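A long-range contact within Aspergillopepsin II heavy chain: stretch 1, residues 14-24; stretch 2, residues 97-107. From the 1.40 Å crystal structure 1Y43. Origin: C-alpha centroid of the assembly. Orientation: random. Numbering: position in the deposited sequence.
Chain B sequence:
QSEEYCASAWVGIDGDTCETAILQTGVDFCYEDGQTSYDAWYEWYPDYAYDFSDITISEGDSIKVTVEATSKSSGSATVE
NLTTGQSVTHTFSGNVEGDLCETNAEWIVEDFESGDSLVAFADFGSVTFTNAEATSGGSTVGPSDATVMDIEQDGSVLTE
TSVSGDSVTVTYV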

# COMPACT_ATOMS: atom_id res chain seq x y z
N ASP B 14 -3.47 9.63 -3.50
CA ASP B 14 -2.90 10.11 -4.76
C ASP B 14 -1.89 9.21 -5.44
O ASP B 14 -1.67 8.08 -5.00
CB ASP B 14 -2.39 11.55 -4.60
CG ASP B 14 -3.53 12.52 -4.30
OD1 ASP B 14 -4.65 12.29 -4.79
OD2 ASP B 14 -3.30 13.51 -3.58
N GLY B 15 -1.38 9.66 -6.58
CA GLY B 15 -0.42 8.86 -7.32
C GLY B 15 -0.94 8.23 -8.60
O GLY B 15 -0.14 7.79 -9.42
N ASP B 16 -2.26 8.15 -8.77
CA ASP B 16 -2.80 7.55 -9.99
C ASP B 16 -3.18 8.64 -11.00
O ASP B 16 -2.61 8.70 -12.09
CB ASP B 16 -3.99 6.64 -9.68
CG ASP B 16 -4.53 5.93 -10.92
OD1 ASP B 16 -3.88 5.96 -11.98
OD2 ASP B 16 -5.61 5.34 -10.82
N THR B 17 -4.16 9.48 -10.66
CA THR B 17 -4.56 10.58 -11.54
C THR B 17 -3.97 11.90 -11.05
O THR B 17 -4.13 12.95 -11.69
CB THR B 17 -6.10 10.71 -11.68
OG1 THR B 17 -6.68 10.92 -10.39
CG2 THR B 17 -6.69 9.45 -12.29
N CYS B 18 -3.35 11.87 -9.87
CA CYS B 18 -2.71 13.04 -9.30
C CYS B 18 -1.23 12.69 -9.32
O CYS B 18 -0.81 11.78 -8.61
CB CYS B 18 -3.18 13.25 -7.86
SG CYS B 18 -2.24 14.58 -7.07
N GLU B 19 -0.45 13.41 -10.11
CA GLU B 19 0.97 13.11 -10.27
C GLU B 19 2.00 13.82 -9.41
O GLU B 19 3.17 13.45 -9.43
CB GLU B 19 1.39 13.36 -11.72
CG GLU B 19 0.34 13.04 -12.77
CD GLU B 19 0.11 11.56 -12.93
OE1 GLU B 19 1.08 10.77 -12.84
OE2 GLU B 19 -1.06 11.18 -13.16
N THR B 20 1.59 14.82 -8.66
CA THR B 20 2.56 15.58 -7.88
C THR B 20 3.03 15.01 -6.53
O THR B 20 4.06 15.44 -6.00
CB THR B 20 2.05 17.02 -7.72
OG1 THR B 20 0.69 16.96 -7.26
CG2 THR B 20 2.07 17.74 -9.09
N ALA B 21 2.29 14.04 -5.99
CA ALA B 21 2.66 13.44 -4.71
C ALA B 21 1.87 12.19 -4.41
O ALA B 21 0.87 11.89 -5.07
CB ALA B 21 2.44 14.43 -3.58
N ILE B 22 2.37 11.44 -3.43
CA ILE B 22 1.73 10.25 -2.93
C ILE B 22 2.08 10.17 -1.46
O ILE B 22 3.26 10.22 -1.09
CB ILE B 22 2.23 8.92 -3.53
CG1 ILE B 22 2.32 8.97 -5.05
CG2 ILE B 22 1.28 7.79 -3.10
CD1 ILE B 22 2.74 7.66 -5.68
N LEU B 23 1.06 10.11 -0.61
CA LEU B 23 1.25 9.95 0.83
C LEU B 23 0.91 8.46 1.03
O LEU B 23 -0.24 8.05 0.83
CB LEU B 23 0.30 10.85 1.63
CG LEU B 23 0.13 10.52 3.12
CD1 LEU B 23 1.47 10.48 3.85
CD2 LEU B 23 -0.79 11.55 3.75
N GLN B 24 1.90 7.66 1.44
CA GLN B 24 1.67 6.23 1.57
C GLN B 24 2.48 5.60 2.68
O GLN B 24 3.49 6.14 3.13
CB GLN B 24 2.05 5.55 0.25
CG GLN B 24 3.44 5.95 -0.21
CD GLN B 24 3.83 5.42 -1.59
OE1 GLN B 24 3.22 4.49 -2.13
NE2 GLN B 24 4.88 6.01 -2.10
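Stretch 2, residues 97-107: EGDLCETNAEW

The apolar centre is small. Leu100 (chi1 m, chi2 t) brings its CD2 to 4.0 Å from Ala21 CB and 4.2 Å from Leu23 CB. Stretch 2 runs antiparallel to stretch 1, as the register shows: the CA atoms of Ala21 and Gly98 lie 5.0 Å apart, those of Cys18 and Cys101 6.0 Å, and those of Asp14 and Asn104 4.4 Å. In stretch 1 residues 14-21 are loop or turn and 22-24 are strand; in stretch 2 residues 97-103 are loop or turn, and a strand begins at Asn104. One residue on from Leu100, Cys101 forms a disulfide with Cys18 (SG-SG 2.0 Å, chi3 75°) that ties the two loops covalently. Gly98 packs closely, its CA 3.6 Å from Thr20 O; a CB here would clash with that oxygen. Thr20 OG1 donates to Asp99 O at 2.8 Å.

Farther along, Asp14 gathers the turn of stretch 2. Its OD2 accepts from Cys101 N and Glu102 N, both at 2.8 Å, and its OD1 from Thr103 N (2.9 Å) and Asn104 N (3.1 Å), while Asp14 N donates to Asn104 O (2.8 Å). Asn104 answers in kind: its OD1 accepts from Asp16 N (2.9 Å) and Thr17 N (2.8 Å), and its ND2 donates to Thr17 OG1 at 2.7 Å. The Asp14 side chain thus holds the turn of stretch 2 as it enters its strand, and the side chain of Asn104, at the start of that strand, holds the loop of stretch 1. Glu106 OE2 approaches Asp14 O to 2.7 Å.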

# COMPACT_ATOMS: atom_id res chain seq x y z
N GLU B 97 7.84 17.62 -0.31
CA GLU B 97 8.31 17.91 -1.67
C GLU B 97 7.23 17.90 -2.73
O GLU B 97 7.53 18.06 -3.93
CB GLU B 97 9.42 16.93 -2.05
CG GLU B 97 10.66 17.03 -1.15
CD GLU B 97 11.76 16.07 -1.54
OE1 GLU B 97 11.67 15.45 -2.63
OE2 GLU B 97 12.73 15.93 -0.76
N GLY B 98 5.97 17.72 -2.31
CA GLY B 98 4.87 17.69 -3.26
C GLY B 98 3.51 17.88 -2.63
O GLY B 98 3.24 17.42 -1.52
N ASP B 99 2.63 18.57 -3.35
CA ASP B 99 1.28 18.83 -2.88
C ASP B 99 0.31 17.76 -3.33
O ASP B 99 0.32 17.37 -4.49
CB ASP B 99 0.75 20.17 -3.39
CG ASP B 99 1.43 21.35 -2.74
OD1 ASP B 99 2.05 21.19 -1.67
OD2 ASP B 99 1.35 22.46 -3.32
N LEU B 100 -0.53 17.31 -2.41
CA LEU B 100 -1.54 16.32 -2.72
C LEU B 100 -2.69 16.98 -3.48
O LEU B 100 -2.89 18.19 -3.37
CB LEU B 100 -2.13 15.76 -1.43
CG LEU B 100 -1.19 14.96 -0.53
CD1 LEU B 100 -1.93 14.62 0.76
CD2 LEU B 100 -0.75 13.71 -1.27
N CYS B 101 -3.40 16.21 -4.29
CA CYS B 101 -4.59 16.71 -4.99
C CYS B 101 -5.80 16.20 -4.19
O CYS B 101 -6.89 16.76 -4.28
CB CYS B 101 -4.74 16.11 -6.39
SG CYS B 101 -3.32 16.24 -7.49
N GLU B 102 -5.60 15.09 -3.48
CA GLU B 102 -6.63 14.42 -2.69
C GLU B 102 -7.73 13.83 -3.58
O GLU B 102 -8.90 13.77 -3.21
CB GLU B 102 -7.19 15.35 -1.60
CG GLU B 102 -6.12 15.76 -0.60
CD GLU B 102 -6.63 16.62 0.55
OE1 GLU B 102 -7.78 17.11 0.50
OE2 GLU B 102 -5.86 16.79 1.51
N THR B 103 -7.31 13.35 -4.75
CA THR B 103 -8.23 12.77 -5.72
C THR B 103 -8.20 11.25 -5.81
O THR B 103 -9.06 10.66 -6.45
CB THR B 103 -8.05 13.38 -7.13
OG1 THR B 103 -6.70 13.21 -7.55
CG2 THR B 103 -8.39 14.88 -7.11
N ASN B 104 -7.19 10.61 -5.21
CA ASN B 104 -7.14 9.14 -5.23
C ASN B 104 -6.93 8.59 -3.81
O ASN B 104 -6.21 9.18 -3.01
CB ASN B 104 -5.97 8.61 -6.04
CG ASN B 104 -5.82 9.24 -7.40
OD1 ASN B 104 -4.71 9.39 -7.89
ND2 ASN B 104 -6.95 9.57 -8.04
N ALA B 105 -7.61 7.49 -3.50
CA ALA B 105 -7.47 6.79 -2.21
C ALA B 105 -7.28 5.35 -2.69
O ALA B 105 -8.07 4.88 -3.51
CB ALA B 105 -8.74 6.91 -1.36
N GLU B 106 -6.26 4.66 -2.21
CA GLU B 106 -6.01 3.30 -2.71
C GLU B 106 -5.45 2.30 -1.70
O GLU B 106 -4.88 2.69 -0.69
CB GLU B 106 -5.09 3.37 -3.94
CG GLU B 106 -3.70 3.94 -3.68
CD GLU B 106 -3.55 5.44 -3.99
OE1 GLU B 106 -4.44 6.04 -4.62
OE2 GLU B 106 -2.53 6.02 -3.56
N TRP B 107 -5.67 1.02 -2.01
CA TRP B 107 -5.21 -0.15 -1.24
C TRP B 107 -4.46 -0.93 -2.31
O TRP B 107 -5.08 -1.49 -3.23
CB TRP B 107 -6.42 -0.94 -0.72
CG TRP B 107 -7.29 -0.14 0.20
CD1 TRP B 107 -7.18 -0.05 1.56
CD2 TRP B 107 -8.39 0.71 -0.18
NE1 TRP B 107 -8.15 0.82 2.04
CE2 TRP B 107 -8.89 1.29 1.01
CE3 TRP B 107 -8.98 1.03 -1.41
CZ2 TRP B 107 -9.98 2.19 1.00
CZ3 TRP B 107 -10.06 1.93 -1.41
CH2 TRP B 107 -10.54 2.49 -0.22
O HOH W 1 -8.43 12.87 -10.43